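Local atomic coordinates of 2,3-dimethylmalate lyase (Aspergillus niger, PDB entry 3FA4), a protein that belongs to the phosphoenolpyruvate phosphomutase family of TIM-barrel proteins, is named as a lyase and holds a bound magnesium ion. Residues P23-Y26 / S30-V33; C62-M67 / T101-R106; I114-Q119 / V173-A178; H167-S172 / R195-Q200; I223-A228 / R234-P239. All blocks are in the same frame, centred on the assembly; numbering follows the deposited sequence.

Contact 1 of 5, residues P23-Y26 / S30-V33; sequences PGVY and SARV
The end of strand 20-25 and the first turn of helix 28-37 meet at V25 and S30, whose CA atoms lie 5.3 Å apart; three residues, two of them already helical, separate the two segments. Just past the strand end, the amide of Y26 gives a nearly straight hydrogen bond to the side chain of S30, with Y26 N 3.2 Å from S30 OG and an N-H...O angle of 173°. S30 OG sits between its backbone N and carbonyl carbon (chi1 40°), a rotation that turns it back to the strand, and it is also hydrogen-bonded to D27 OD1. The same oxygen stands over one face of the Y26 ring, towards the rim, 3.7 Å from Y26 CD1. V25 points its branches at the helix: CG1 rests 3.5 Å from S30 O, while CG2 packs on A31 CB at 4.0 Å. The strand is thus joined to the helix start by one polar bond and a small apolar patch. This is the first strand-to-helix connection of a beta-alpha-beta unit in the barrel: V25 pairs by its backbone with strand 42-44, V25 and A31 both touch I74 of helix 64-75, and Y26 packs on L243 and A246 of helix 243-260.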
# COMPACT_ATOMS: atom_id res chain seq x y z
N PRO B 23 -3.30 -16.38 -21.21
CA PRO B 23 -4.63 -15.98 -20.83
C PRO B 23 -4.65 -14.80 -19.91
O PRO B 23 -3.74 -14.61 -19.05
CB PRO B 23 -5.18 -17.26 -20.18
CG PRO B 23 -4.07 -17.88 -19.67
CD PRO B 23 -3.01 -17.72 -20.69
N GLY B 24 -5.71 -14.02 -20.05
CA GLY B 24 -5.83 -12.84 -19.19
C GLY B 24 -6.30 -13.23 -17.80
O GLY B 24 -7.38 -13.86 -17.62
N VAL B 25 -5.49 -12.88 -16.81
CA VAL B 25 -5.79 -13.05 -15.39
C VAL B 25 -5.75 -11.68 -14.66
O VAL B 25 -5.28 -10.69 -15.21
CB VAL B 25 -4.89 -14.08 -14.70
CG1 VAL B 25 -4.98 -15.39 -15.41
CG2 VAL B 25 -3.46 -13.54 -14.42
N TYR B 26 -6.33 -11.60 -13.47
CA TYR B 26 -6.61 -10.29 -12.83
C TYR B 26 -6.44 -10.27 -11.30
O TYR B 26 -6.63 -9.25 -10.66
CB TYR B 26 -7.99 -9.77 -13.23
CG TYR B 26 -9.13 -10.63 -12.75
CD1 TYR B 26 -9.63 -11.68 -13.52
CD2 TYR B 26 -9.71 -10.40 -11.54
CE1 TYR B 26 -10.66 -12.50 -13.02
CE2 TYR B 26 -10.69 -11.20 -11.06
CZ TYR B 26 -11.18 -12.24 -11.82
OH TYR B 26 -12.19 -12.96 -11.27
N SER B 30 -7.53 -16.30 -10.31
CA SER B 30 -7.52 -16.51 -11.74
C SER B 30 -6.17 -16.95 -12.21
O SER B 30 -6.09 -17.79 -13.08
CB SER B 30 -7.92 -15.26 -12.47
OG SER B 30 -7.35 -14.13 -11.88
N ALA B 31 -5.13 -16.34 -11.64
CA ALA B 31 -3.72 -16.72 -11.85
C ALA B 31 -3.44 -18.17 -11.47
O ALA B 31 -2.84 -18.88 -12.26
CB ALA B 31 -2.81 -15.77 -11.14
N ARG B 32 -3.93 -18.64 -10.30
CA ARG B 32 -3.80 -20.04 -9.88
C ARG B 32 -4.54 -20.99 -10.78
O ARG B 32 -3.98 -22.04 -11.15
CB ARG B 32 -4.33 -20.31 -8.47
CG ARG B 32 -3.63 -19.60 -7.41
CD ARG B 32 -2.38 -20.32 -7.18
NE ARG B 32 -1.70 -19.79 -6.00
CZ ARG B 32 -0.64 -20.35 -5.44
NH1 ARG B 32 -0.10 -21.47 -5.92
NH2 ARG B 32 -0.12 -19.78 -4.38
N VAL B 33 -5.82 -20.68 -11.08
CA VAL B 33 -6.62 -21.48 -12.06
C VAL B 33 -5.94 -21.65 -13.45
O VAL B 33 -5.81 -22.76 -13.97
CB VAL B 33 -8.03 -20.96 -12.19
CG1 VAL B 33 -8.81 -21.77 -13.11
CG2 VAL B 33 -8.76 -20.89 -10.78

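Contact 2 of 5, residues C62-M67 / T101-R106; sequences CTLNDM and TEQYSR
L64 reaches Q103 and Y104 of the facing helix through its branched end. From CB the chain runs to CG, which lies anti to the backbone N (chi1 177°) and is thereby carried out to Q103, 4.0 Å from Q103 OE1. Beyond it the two methyls part: CD2 lies against the Q103 amide, 4.1 Å from NE2, whereas CD1 comes obliquely to the Y104 ring at 4.3 Å from CE1. Q103 is extended beyond CG, which places its flat amide against the leucine; its OE1 also has a weak hydrogen bond from R68. One turn further on, M67 CB rests 3.9 Å from Y104 OH. The same oxygen is hydrogen-bonded to D86 O, the backbone carbonyl of a magnesium-binding residue, so M67 packs beside a hydroxyl that already has a polar partner. The start of helix 64-75 is closed by a capping box: T63 N lies 2.9 Å from D66 OD2, and a weak bond of 3.3 Å runs from D66 N to T63 OG1. The contact packs helix 64-75 against helix 94-107 on the outside of the barrel; M67 also touches T49 of helix 46-54, and T101 leans on helix 134-151.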
# COMPACT_ATOMS: atom_id res chain seq x y z
N CYS B 62 -6.61 2.95 -11.55
CA CYS B 62 -5.48 2.33 -10.93
C CYS B 62 -4.25 3.25 -11.04
O CYS B 62 -3.93 3.77 -12.14
CB CYS B 62 -5.18 0.98 -11.57
SG CYS B 62 -6.62 -0.15 -11.75
N THR B 63 -3.60 3.46 -9.89
CA THR B 63 -2.28 4.12 -9.81
C THR B 63 -1.10 3.15 -10.15
O THR B 63 -1.30 1.95 -10.36
CB THR B 63 -2.05 4.71 -8.46
OG1 THR B 63 -1.99 3.62 -7.54
CG2 THR B 63 -3.23 5.69 -8.02
N LEU B 64 0.12 3.66 -10.16
CA LEU B 64 1.31 2.78 -10.23
C LEU B 64 1.28 1.72 -9.08
O LEU B 64 1.50 0.52 -9.33
CB LEU B 64 2.62 3.60 -10.18
CG LEU B 64 3.94 2.82 -10.18
CD1 LEU B 64 4.04 1.69 -11.36
CD2 LEU B 64 5.05 3.84 -10.19
N ASN B 65 1.06 2.20 -7.85
CA ASN B 65 0.95 1.39 -6.66
C ASN B 65 0.00 0.17 -6.85
O ASN B 65 0.41 -0.96 -6.65
CB ASN B 65 0.42 2.25 -5.52
CG ASN B 65 1.33 3.43 -5.19
OD1 ASN B 65 1.64 4.24 -6.05
ND2 ASN B 65 1.68 3.58 -3.94
N ASP B 66 -1.26 0.42 -7.21
CA ASP B 66 -2.18 -0.71 -7.47
C ASP B 66 -1.66 -1.77 -8.43
O ASP B 66 -1.75 -2.97 -8.17
CB ASP B 66 -3.49 -0.22 -8.04
CG ASP B 66 -4.10 0.90 -7.22
OD1 ASP B 66 -3.92 1.03 -5.98
OD2 ASP B 66 -4.76 1.71 -7.86
N MET B 67 -1.19 -1.28 -9.58
CA MET B 67 -0.94 -2.01 -10.75
C MET B 67 0.30 -2.84 -10.57
O MET B 67 0.31 -4.00 -10.89
CB MET B 67 -0.81 -0.98 -11.88
CG MET B 67 -2.19 -0.59 -12.43
SD MET B 67 -2.93 -1.86 -13.55
CE MET B 67 -4.62 -1.58 -13.17
N THR B 101 9.07 1.16 -14.81
CA THR B 101 9.93 0.16 -15.49
C THR B 101 10.78 -0.56 -14.44
O THR B 101 10.82 -1.75 -14.45
CB THR B 101 10.78 0.84 -16.59
OG1 THR B 101 9.90 1.48 -17.54
CG2 THR B 101 11.70 -0.15 -17.34
N GLU B 102 11.39 0.21 -13.52
CA GLU B 102 12.26 -0.27 -12.45
C GLU B 102 11.52 -1.16 -11.40
O GLU B 102 12.03 -2.24 -11.02
CB GLU B 102 12.94 0.94 -11.75
CG GLU B 102 13.90 1.67 -12.59
CD GLU B 102 14.05 3.15 -12.22
OE1 GLU B 102 13.45 3.66 -11.22
OE2 GLU B 102 14.81 3.82 -12.95
N GLN B 103 10.39 -0.66 -10.91
CA GLN B 103 9.46 -1.36 -10.05
C GLN B 103 8.84 -2.63 -10.65
O GLN B 103 8.83 -3.66 -10.00
CB GLN B 103 8.35 -0.40 -9.63
CG GLN B 103 8.83 0.63 -8.68
CD GLN B 103 7.74 1.40 -8.09
OE1 GLN B 103 6.64 0.88 -7.95
NE2 GLN B 103 8.02 2.65 -7.67
N TYR B 104 8.31 -2.59 -11.86
CA TYR B 104 7.95 -3.83 -12.59
C TYR B 104 9.10 -4.81 -12.73
O TYR B 104 8.92 -6.00 -12.55
CB TYR B 104 7.41 -3.50 -14.00
CG TYR B 104 5.89 -3.20 -14.09
CD1 TYR B 104 5.26 -2.43 -13.13
CD2 TYR B 104 5.12 -3.67 -15.18
CE1 TYR B 104 3.88 -2.14 -13.24
CE2 TYR B 104 3.75 -3.40 -15.29
CZ TYR B 104 3.16 -2.63 -14.31
OH TYR B 104 1.85 -2.36 -14.39
N SER B 105 10.29 -4.34 -13.07
CA SER B 105 11.45 -5.21 -13.17
C SER B 105 11.80 -5.91 -11.87
O SER B 105 11.85 -7.13 -11.85
CB SER B 105 12.65 -4.42 -13.67
OG SER B 105 12.25 -3.80 -14.87
N ARG B 106 12.06 -5.13 -10.80
CA ARG B 106 12.25 -5.67 -9.42
C ARG B 106 11.19 -6.65 -8.96
O ARG B 106 11.49 -7.57 -8.26
CB ARG B 106 12.37 -4.53 -8.38
CG ARG B 106 13.63 -3.74 -8.55
CD ARG B 106 13.96 -2.86 -7.31
NE ARG B 106 12.86 -1.98 -6.91
CZ ARG B 106 12.77 -0.73 -7.32
NH1 ARG B 106 13.72 -0.24 -8.14
NH2 ARG B 106 11.77 0.05 -6.91

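Contact 3 of 5, residues I114-Q119 / V173-A178; sequences IEDQVQ and VARLRA
D116 turns its carboxylate towards helix 169-181 by setting CG between its backbone N and carbonyl carbon (chi1 52°), and R175 answers with a chain that is extended from CG to NE and delivers the guanidinium to it. The resulting salt bridge is a single one, with R175 NH1 3.2 Å from D116 OD2, and it is bent, the N-H...O angle being 138°. The side chains cross at about a right angle, and the planes of carboxylate and guanidinium stand 66° apart. The nitrogen approaches OD2 from above the carboxylate plane, and the oxygen likewise lies off the guanidinium plane. R175 CD comes within 3.4 Å of OD2, and D116 CB sits in plane at the guanidinium edge, 3.5 Å from NH1. In the barrel, D116 follows strand 111-114 in the loop leading to helix 134-151, so the bridge links this loop to a helix on the outside. Both charged groups are buried and have further partners: D116 OD2 is hydrogen-bonded to T161 OG1 and OD1 to D162 N, while R175 NH1 also donates to V132 O and NE pairs with E171 OE2. Within the loop, Q117 NE2 meets E115 OE2 nearly along its C-O axis at 2.8 Å.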
# COMPACT_ATOMS: atom_id res chain seq x y z
N ILE B 114 2.98 -0.29 -22.96
CA ILE B 114 2.79 1.18 -22.80
C ILE B 114 2.18 1.80 -24.07
O ILE B 114 2.63 1.51 -25.17
CB ILE B 114 4.15 1.87 -22.40
CG1 ILE B 114 4.22 1.96 -20.88
CG2 ILE B 114 4.31 3.29 -22.98
CD1 ILE B 114 5.46 2.40 -20.48
N GLU B 115 1.11 2.58 -23.91
CA GLU B 115 0.30 3.04 -25.05
C GLU B 115 0.39 4.56 -25.30
O GLU B 115 1.02 5.32 -24.50
CB GLU B 115 -1.17 2.58 -24.91
CG GLU B 115 -1.90 3.20 -23.77
CD GLU B 115 -3.11 2.38 -23.23
OE1 GLU B 115 -2.92 1.27 -22.70
OE2 GLU B 115 -4.26 2.91 -23.20
N ASP B 116 -0.23 5.02 -26.41
CA ASP B 116 -0.07 6.40 -26.90
C ASP B 116 -1.26 7.36 -26.50
O ASP B 116 -1.35 8.50 -26.98
CB ASP B 116 0.22 6.41 -28.40
CG ASP B 116 -0.77 5.62 -29.19
OD1 ASP B 116 -1.62 4.94 -28.56
OD2 ASP B 116 -0.72 5.67 -30.43
N GLN B 117 -2.10 6.88 -25.59
CA GLN B 117 -3.20 7.65 -25.08
C GLN B 117 -2.73 8.69 -24.07
O GLN B 117 -1.58 8.65 -23.61
CB GLN B 117 -4.28 6.74 -24.46
CG GLN B 117 -4.96 5.80 -25.46
CD GLN B 117 -6.32 5.34 -24.97
OE1 GLN B 117 -7.29 6.04 -25.09
NE2 GLN B 117 -6.39 4.16 -24.43
N VAL B 118 -3.62 9.64 -23.79
CA VAL B 118 -3.42 10.64 -22.75
C VAL B 118 -3.65 9.94 -21.41
O VAL B 118 -4.42 8.97 -21.33
CB VAL B 118 -4.35 11.85 -22.92
CG1 VAL B 118 -4.12 12.85 -21.82
CG2 VAL B 118 -4.04 12.55 -24.20
N GLN B 119 -2.95 10.41 -20.38
CA GLN B 119 -3.06 9.78 -19.09
C GLN B 119 -4.52 9.71 -18.65
O GLN B 119 -5.00 8.61 -18.28
CB GLN B 119 -2.28 10.56 -18.05
CG GLN B 119 -2.05 9.75 -16.79
CD GLN B 119 -1.02 10.44 -15.92
OE1 GLN B 119 -0.35 11.42 -16.37
NE2 GLN B 119 -0.84 9.92 -14.67
N VAL B 173 0.68 2.12 -38.06
CA VAL B 173 1.93 1.50 -38.47
C VAL B 173 3.12 2.49 -38.28
O VAL B 173 4.12 2.08 -37.73
CB VAL B 173 1.77 0.79 -39.79
CG1 VAL B 173 3.06 0.32 -40.26
CG2 VAL B 173 0.90 -0.41 -39.55
N ALA B 174 2.97 3.78 -38.65
CA ALA B 174 3.93 4.86 -38.36
C ALA B 174 4.37 4.99 -36.92
O ALA B 174 5.57 5.05 -36.65
CB ALA B 174 3.43 6.26 -38.86
N ARG B 175 3.41 5.04 -36.01
CA ARG B 175 3.67 5.13 -34.57
C ARG B 175 4.35 3.84 -34.03
O ARG B 175 5.25 3.89 -33.15
CB ARG B 175 2.37 5.42 -33.78
CG ARG B 175 1.79 6.83 -33.91
CD ARG B 175 0.45 6.92 -33.31
NE ARG B 175 0.01 8.32 -33.34
CZ ARG B 175 -0.11 9.11 -32.28
NH1 ARG B 175 0.09 8.67 -31.04
NH2 ARG B 175 -0.44 10.35 -32.44
N LEU B 176 3.91 2.68 -34.52
CA LEU B 176 4.66 1.44 -34.19
C LEU B 176 6.11 1.47 -34.56
O LEU B 176 6.93 1.15 -33.74
CB LEU B 176 4.00 0.16 -34.72
CG LEU B 176 2.73 -0.16 -33.92
CD1 LEU B 176 2.02 -1.34 -34.53
CD2 LEU B 176 3.03 -0.31 -32.40
N ARG B 177 6.41 1.83 -35.82
CA ARG B 177 7.78 1.93 -36.37
C ARG B 177 8.60 3.00 -35.61
O ARG B 177 9.75 2.77 -35.29
CB ARG B 177 7.69 2.34 -37.84
CG ARG B 177 7.52 1.19 -38.77
CD ARG B 177 7.46 1.67 -40.22
NE ARG B 177 7.15 0.57 -41.15
CZ ARG B 177 6.40 0.67 -42.27
NH1 ARG B 177 5.81 1.82 -42.65
NH2 ARG B 177 6.22 -0.41 -42.99
N ALA B 178 8.02 4.14 -35.27
CA ALA B 178 8.74 5.07 -34.42
C ALA B 178 9.13 4.36 -33.10
O ALA B 178 10.24 4.52 -32.63
CB ALA B 178 7.92 6.30 -34.17

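Contact 4 of 5, residues H167-S172 / R195-Q200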
# COMPACT_ATOMS: atom_id res chain seq x y z
N HIS B 167 -6.93 7.57 -36.13
CA HIS B 167 -6.11 8.10 -37.23
C HIS B 167 -5.85 7.08 -38.37
O HIS B 167 -5.21 7.42 -39.39
CB HIS B 167 -4.74 8.70 -36.79
CG HIS B 167 -4.72 9.46 -35.49
ND1 HIS B 167 -5.48 10.58 -35.27
CD2 HIS B 167 -3.97 9.29 -34.37
CE1 HIS B 167 -5.24 11.05 -34.05
NE2 HIS B 167 -4.32 10.30 -33.49
N GLY B 168 -6.31 5.84 -38.20
CA GLY B 168 -6.37 4.84 -39.27
C GLY B 168 -5.07 4.10 -39.48
O GLY B 168 -4.04 4.48 -38.91
N TYR B 169 -5.12 3.06 -40.30
CA TYR B 169 -4.02 2.08 -40.39
C TYR B 169 -2.60 2.62 -40.57
O TYR B 169 -1.73 2.26 -39.82
CB TYR B 169 -4.35 1.01 -41.41
CG TYR B 169 -3.31 -0.06 -41.49
CD1 TYR B 169 -3.30 -1.14 -40.59
CD2 TYR B 169 -2.32 0.01 -42.48
CE1 TYR B 169 -2.33 -2.17 -40.70
CE2 TYR B 169 -1.33 -1.00 -42.58
CZ TYR B 169 -1.33 -2.06 -41.70
OH TYR B 169 -0.35 -3.01 -41.87
N GLU B 170 -2.34 3.46 -41.57
CA GLU B 170 -0.95 3.88 -41.84
C GLU B 170 -0.33 4.70 -40.73
O GLU B 170 0.88 4.72 -40.58
CB GLU B 170 -0.87 4.71 -43.11
CG GLU B 170 -0.83 3.92 -44.36
CD GLU B 170 -0.08 4.66 -45.47
OE1 GLU B 170 0.03 5.96 -45.46
OE2 GLU B 170 0.43 3.93 -46.36
N GLU B 171 -1.15 5.43 -39.98
CA GLU B 171 -0.64 6.28 -38.91
C GLU B 171 -0.25 5.34 -37.81
O GLU B 171 0.79 5.57 -37.14
CB GLU B 171 -1.69 7.31 -38.44
CG GLU B 171 -1.29 8.26 -37.22
CD GLU B 171 0.12 8.88 -37.29
OE1 GLU B 171 0.84 8.73 -38.31
OE2 GLU B 171 0.54 9.53 -36.31
N SER B 172 -1.06 4.29 -37.63
CA SER B 172 -0.86 3.23 -36.61
C SER B 172 0.47 2.54 -36.82
O SER B 172 1.28 2.39 -35.92
CB SER B 172 -1.95 2.17 -36.70
OG SER B 172 -3.13 2.63 -36.10
N ARG B 195 -8.94 -10.12 -40.50
CA ARG B 195 -7.81 -11.03 -40.69
C ARG B 195 -6.87 -10.48 -41.75
O ARG B 195 -5.69 -10.75 -41.74
CB ARG B 195 -8.31 -12.40 -41.13
CG ARG B 195 -9.05 -13.16 -40.06
CD ARG B 195 -9.43 -14.58 -40.57
NE ARG B 195 -10.65 -14.87 -39.86
CZ ARG B 195 -10.77 -15.65 -38.80
NH1 ARG B 195 -9.77 -16.40 -38.38
NH2 ARG B 195 -11.94 -15.75 -38.21
N GLU B 196 -7.43 -9.68 -42.64
CA GLU B 196 -6.65 -9.09 -43.70
C GLU B 196 -5.71 -8.03 -43.15
O GLU B 196 -4.55 -7.99 -43.52
CB GLU B 196 -7.57 -8.54 -44.80
CG GLU B 196 -6.82 -7.96 -46.00
CD GLU B 196 -7.76 -7.42 -47.05
OE1 GLU B 196 -8.65 -6.56 -46.71
OE2 GLU B 196 -7.63 -7.84 -48.21
N MET B 197 -6.20 -7.18 -42.26
CA MET B 197 -5.35 -6.19 -41.58
C MET B 197 -4.31 -6.82 -40.67
O MET B 197 -3.23 -6.25 -40.47
CB MET B 197 -6.17 -5.18 -40.80
CG MET B 197 -5.38 -4.12 -40.13
SD MET B 197 -6.36 -3.05 -39.12
CE MET B 197 -6.98 -1.99 -40.41
N ALA B 198 -4.61 -8.02 -40.14
CA ALA B 198 -3.66 -8.74 -39.29
C ALA B 198 -2.52 -9.36 -40.08
O ALA B 198 -1.39 -9.37 -39.62
CB ALA B 198 -4.40 -9.78 -38.47
N ARG B 199 -2.81 -9.89 -41.26
CA ARG B 199 -1.77 -10.31 -42.17
C ARG B 199 -0.90 -9.13 -42.68
O ARG B 199 0.30 -9.21 -42.61
CB ARG B 199 -2.35 -11.13 -43.30
CG ARG B 199 -3.06 -12.41 -42.83
CD ARG B 199 -3.47 -13.34 -44.04
NE ARG B 199 -4.38 -14.32 -43.50
CZ ARG B 199 -5.71 -14.29 -43.63
NH1 ARG B 199 -6.31 -13.37 -44.42
NH2 ARG B 199 -6.44 -15.20 -42.99
N GLN B 200 -1.52 -8.01 -43.11
CA GLN B 200 -0.77 -6.80 -43.51
C GLN B 200 0.20 -6.30 -42.43
O GLN B 200 1.37 -5.96 -42.76
CB GLN B 200 -1.72 -5.67 -43.96
CG GLN B 200 -1.02 -4.57 -44.77
CD GLN B 200 -0.45 -5.13 -46.05
OE1 GLN B 200 0.75 -5.01 -46.37
NE2 GLN B 200 -1.31 -5.81 -46.79
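Y169 and M197 lie alongside each other and run in opposite directions, each reaching from its own helix past the other. In both, CG is anti to the backbone N (chi1 -177° and -178°), and the M197 chain stays extended until it bends at its last torsion. Its CG therefore comes obliquely to the tyrosine ring, 3.7 Å from Y169 CD1, and its methyl turns back so that CE is 3.8 Å from the same CD1. The sulfur stands 5.1 Å from the ring centroid, 69° off the normal, an oblique Met-aromatic contact. Q200, one turn further along, crosses the tyrosine at about a right angle. Its methylene CG lies 3.4 Å from Y169 OH and CB 3.6 Å from the same oxygen, so the aliphatic part of the side chain borders the phenol. The hydroxyl itself is hydrogen-bonded to D204 OD2. This is packing near the surface of the barrel between the start of helix 169-181 and helix 195-204. L164 of the short helix 164-167 touches both Y169 and M197, while on another flank of helix 195-204, A198 and R199 rest on M231 of helix 225-231.

Contact 5 of 5, residues I223-A228 / R234-P239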
# COMPACT_ATOMS: atom_id res chain seq x y z
N ILE B 223 -9.80 -15.26 -33.68
CA ILE B 223 -8.60 -15.84 -34.27
C ILE B 223 -8.04 -16.69 -33.16
O ILE B 223 -7.71 -16.18 -32.13
CB ILE B 223 -7.57 -14.71 -34.75
CG1 ILE B 223 -8.02 -13.99 -36.03
CG2 ILE B 223 -6.19 -15.27 -35.05
CD1 ILE B 223 -7.56 -12.49 -36.08
N SER B 224 -7.95 -18.00 -33.38
CA SER B 224 -7.35 -18.89 -32.40
C SER B 224 -5.84 -18.70 -32.34
O SER B 224 -5.21 -18.08 -33.22
CB SER B 224 -7.69 -20.33 -32.72
OG SER B 224 -6.90 -20.79 -33.80
N ALA B 225 -5.24 -19.29 -31.30
CA ALA B 225 -3.81 -19.23 -31.07
C ALA B 225 -3.02 -19.99 -32.15
O ALA B 225 -1.91 -19.58 -32.49
CB ALA B 225 -3.49 -19.78 -29.68
N ALA B 226 -3.57 -21.08 -32.69
CA ALA B 226 -2.87 -21.77 -33.81
C ALA B 226 -2.86 -20.92 -35.06
O ALA B 226 -1.85 -20.85 -35.71
CB ALA B 226 -3.45 -23.13 -34.09
N GLU B 227 -3.98 -20.28 -35.39
CA GLU B 227 -4.10 -19.32 -36.50
C GLU B 227 -3.30 -18.03 -36.34
O GLU B 227 -2.60 -17.67 -37.26
CB GLU B 227 -5.56 -19.02 -36.78
CG GLU B 227 -5.81 -18.23 -38.08
CD GLU B 227 -7.28 -17.84 -38.25
OE1 GLU B 227 -8.10 -18.22 -37.41
OE2 GLU B 227 -7.64 -17.18 -39.24
N ALA B 228 -3.39 -17.30 -35.21
CA ALA B 228 -2.41 -16.26 -34.93
C ALA B 228 -0.94 -16.71 -35.17
O ALA B 228 -0.19 -16.02 -35.80
CB ALA B 228 -2.58 -15.72 -33.53
N ARG B 234 3.67 -13.37 -32.56
CA ARG B 234 4.53 -13.97 -31.59
C ARG B 234 3.90 -14.13 -30.24
O ARG B 234 4.31 -14.92 -29.47
CB ARG B 234 5.84 -13.25 -31.51
CG ARG B 234 6.51 -13.17 -32.80
CD ARG B 234 7.07 -14.50 -33.26
NE ARG B 234 8.46 -14.52 -32.90
CZ ARG B 234 9.01 -15.28 -31.97
NH1 ARG B 234 8.32 -16.17 -31.32
NH2 ARG B 234 10.27 -15.12 -31.72
N ILE B 235 2.84 -13.38 -29.99
CA ILE B 235 2.12 -13.46 -28.73
C ILE B 235 0.65 -13.28 -29.03
O ILE B 235 0.24 -12.39 -29.85
CB ILE B 235 2.62 -12.38 -27.73
CG1 ILE B 235 4.16 -12.44 -27.61
CG2 ILE B 235 1.76 -12.30 -26.41
CD1 ILE B 235 4.82 -11.19 -26.98
N ILE B 236 -0.14 -14.13 -28.37
CA ILE B 236 -1.58 -13.89 -28.25
C ILE B 236 -1.98 -13.84 -26.76
O ILE B 236 -1.50 -14.63 -25.93
CB ILE B 236 -2.40 -14.99 -29.06
CG1 ILE B 236 -3.87 -14.57 -29.28
CG2 ILE B 236 -2.26 -16.37 -28.38
CD1 ILE B 236 -4.63 -15.51 -30.25
N ILE B 237 -2.87 -12.90 -26.45
CA ILE B 237 -3.38 -12.62 -25.10
C ILE B 237 -4.85 -12.68 -25.18
O ILE B 237 -5.38 -12.48 -26.23
CB ILE B 237 -2.83 -11.27 -24.45
CG1 ILE B 237 -3.32 -10.02 -25.20
CG2 ILE B 237 -1.28 -11.36 -24.27
CD1 ILE B 237 -2.93 -8.74 -24.55
N PHE B 238 -5.52 -13.05 -24.10
CA PHE B 238 -6.95 -13.13 -24.09
C PHE B 238 -7.39 -12.54 -22.81
O PHE B 238 -7.70 -13.29 -21.91
CB PHE B 238 -7.49 -14.59 -24.11
CG PHE B 238 -6.90 -15.49 -25.16
CD1 PHE B 238 -5.75 -16.24 -24.90
CD2 PHE B 238 -7.53 -15.66 -26.39
CE1 PHE B 238 -5.22 -17.07 -25.86
CE2 PHE B 238 -7.00 -16.50 -27.35
CZ PHE B 238 -5.86 -17.20 -27.07
N PRO B 239 -7.51 -11.20 -22.72
CA PRO B 239 -7.73 -10.50 -21.47
C PRO B 239 -8.99 -10.88 -20.67
O PRO B 239 -9.08 -10.63 -19.45
CB PRO B 239 -7.82 -9.02 -21.93
CG PRO B 239 -7.19 -8.94 -23.22
CD PRO B 239 -7.39 -10.25 -23.85
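Apolar packing of a short helix on a strand of the barrel joins I223-A228 to R234-P239, within the beta-alpha-beta unit formed by strand 211-213, helix 225-231 and strand 235-238. Only five residues lie between the two segments, so the chain leaves the helix, turns and comes back beneath it as the strand; A225 and I236 have CA atoms 6.4 Å from each other. I236 carries most of the contact. Its CG1 is anti to the backbone N (chi1 -165°), so the longer branch reaches the first turn of the helix while CG2 is left to meet A225. The terminal CD1 meets both the methyl of A228, 3.9 Å from A228 CB, and the carbonyl of I223, 3.7 Å from I223 O. On the other branch, I236 CG2 touches A225 CB at 3.9 Å. The two alanines thus give the isoleucine a small-residue surface on which to lie. The helix start is capped by S224, whose OG accepts a weak hydrogen bond from E227 N, and the first turn includes the backbone bond from A228 N to S224 O. V21 of the adjacent strand 20-25 is touched by A225, I236 and F238 alike, which extends the apolar layer under the helix. At its margin, A225 CB meets the edge of the F238 ring near the ring plane, 4.4 Å from F238 CZ.

From the N terminus, contact 1 closes the short connection between strand 20-25 and helix 28-37, and contact 2 then closes a longer loop, bringing helix 64-75 to helix 94-107. Contacts 3 and 4 cross, since 167-172 falls inside the span of contact 3 while its partner 195-200 lies beyond it; both use helix 169-181, which is tied to the loop after strand 111-114 and to the neighbouring helix 195-204. Contact 5 shuts the last short loop, 223-228 to 234-239. It adjoins contact 4 through the salt bridge of R195 with E227, and contact 1 through neighbouring strands, where G24 N and F238 O lie 2.8 Å apart, joining the barrel's first and last strands.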